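Local coordinates for protein putative platelet activating factor (Streptococcus pneumoniae, PDB 2HSJ) that is of unknown function but probably acts as a serine ester hydrolase of the GDSL/SGNH family, related to platelet-activating factor acetylhydrolases, at residues I40-V45 / I93-I98. Sequence-based numbering, arbitrary orientation.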
# COMPACT_ATOMS: atom_id res chain seq x y z
N ILE D 40 7.95 15.76 -8.83
CA ILE D 40 8.97 15.86 -9.88
C ILE D 40 9.58 17.26 -9.84
O ILE D 40 8.90 18.26 -9.62
CB ILE D 40 8.32 15.60 -11.29
CG1 ILE D 40 7.73 14.19 -11.32
CG2 ILE D 40 9.32 15.83 -12.43
CD1 ILE D 40 6.96 13.93 -12.61
N GLY D 41 10.88 17.32 -10.06
CA GLY D 41 11.53 18.63 -10.14
C GLY D 41 13.00 18.60 -9.85
O GLY D 41 13.66 17.61 -10.14
N ASP D 42 13.49 19.69 -9.26
CA ASP D 42 14.94 19.91 -9.14
C ASP D 42 15.47 19.54 -7.76
O ASP D 42 14.93 18.64 -7.10
CB ASP D 42 15.26 21.37 -9.54
CG ASP D 42 14.50 22.40 -8.69
OD1 ASP D 42 14.05 22.05 -7.56
OD2 ASP D 42 14.36 23.58 -9.13
N SER D 43 16.53 20.20 -7.29
CA SER D 43 17.15 19.82 -6.01
C SER D 43 16.16 19.91 -4.85
O SER D 43 16.22 19.13 -3.92
CB SER D 43 18.32 20.75 -5.68
OG SER D 43 19.20 20.85 -6.77
N ILE D 44 15.32 20.94 -4.84
CA ILE D 44 14.39 21.12 -3.74
C ILE D 44 13.48 19.90 -3.60
O ILE D 44 13.13 19.50 -2.50
CB ILE D 44 13.56 22.41 -3.91
CG1 ILE D 44 14.46 23.61 -4.17
CG2 ILE D 44 12.60 22.63 -2.72
CD1 ILE D 44 15.34 23.93 -3.07
N VAL D 45 13.09 19.31 -4.73
CA VAL D 45 12.35 18.04 -4.70
C VAL D 45 13.24 16.88 -4.27
O VAL D 45 12.85 16.11 -3.38
CB VAL D 45 11.71 17.75 -6.07
CG1 VAL D 45 10.92 16.43 -6.01
CG2 VAL D 45 10.80 18.94 -6.49
N ILE D 93 9.98 23.32 -10.54
CA ILE D 93 11.13 23.44 -11.41
C ILE D 93 11.17 24.84 -11.99
O ILE D 93 10.12 25.49 -12.10
CB ILE D 93 11.10 22.34 -12.53
CG1 ILE D 93 12.49 22.19 -13.18
CG2 ILE D 93 9.95 22.60 -13.52
CD1 ILE D 93 12.67 20.89 -13.88
N GLY D 94 12.39 25.28 -12.32
CA GLY D 94 12.58 26.56 -12.98
C GLY D 94 13.64 27.40 -12.32
O GLY D 94 14.22 28.24 -13.01
N THR D 95 13.92 27.21 -11.03
CA THR D 95 14.91 28.09 -10.37
C THR D 95 16.27 27.97 -11.05
O THR D 95 17.03 28.93 -11.07
CB THR D 95 14.99 27.91 -8.84
OG1 THR D 95 15.64 29.07 -8.25
CG2 THR D 95 15.74 26.64 -8.43
N ASN D 96 16.56 26.79 -11.60
CA ASN D 96 17.85 26.57 -12.25
C ASN D 96 17.85 27.10 -13.66
O ASN D 96 18.91 27.52 -14.16
CB ASN D 96 18.29 25.12 -12.14
CG ASN D 96 18.49 24.71 -10.69
OD1 ASN D 96 18.91 25.51 -9.86
ND2 ASN D 96 18.12 23.48 -10.37
N ASP D 97 16.68 27.15 -14.29
CA ASP D 97 16.56 27.86 -15.57
C ASP D 97 16.88 29.34 -15.35
O ASP D 97 17.64 29.93 -16.10
CB ASP D 97 15.14 27.71 -16.13
CG ASP D 97 14.80 26.29 -16.53
OD1 ASP D 97 14.69 26.03 -17.76
OD2 ASP D 97 14.63 25.45 -15.61
N ILE D 98 16.31 29.94 -14.31
CA ILE D 98 16.63 31.33 -13.96
C ILE D 98 18.13 31.49 -13.67
O ILE D 98 18.77 32.42 -14.16
CB ILE D 98 15.78 31.84 -12.78
CG1 ILE D 98 14.30 31.93 -13.20
CG2 ILE D 98 16.35 33.22 -12.28
CD1 ILE D 98 13.38 32.29 -12.05
O HOH W 1 15.02 24.27 -11.63
O HOH W 2 12.48 25.66 -9.10
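Gly-41 and Ile-93 bring the two backbones within 5.0 Å (CA to CA), where parallel strands 37-41 and 88-92 end and each segment turns into a short helix. In this SGNH-hydrolase fold, Gly-Asp-Ser at 41-43 matches the family's GDS motif and Gly-94 to Asp-97 its GTND motif; Ser-43 is probably the nucleophile, and the Asn-96 side chain probably contributes to the oxyanion hole, as in relatives. Gly-41 CA packs against Ile-93 CB. No direct hydrogen bond spans the segments; two waters join them. Asp-42 OD2 accepts from both, at 2.7 Å from water 1 and 2.8 Å from water 2. Water 1 accepts from Gly-94 N and Asn-96 N, and water 2 from Thr-95 N, linking the N-cap and first turn of helix 95-99 to one carboxylate oxygen. With Asp-42 CG between the backbone N and carbonyl carbon (chi1 57°), OD1 caps helix 43-46, accepting from Ile-44 N above the carboxylate plane. Asn-96 reaches across obliquely, its ND2 3.6 Å from Asp-42 CB and its amide turned 51° from the carboxylate; Arg-148 NH2 donates to its OD1, and ND2 to Tyr-68 O. Crossing Asp-42 at about a right angle, Thr-95 brings CG2 to 3.4 Å from Asp-42 OD2.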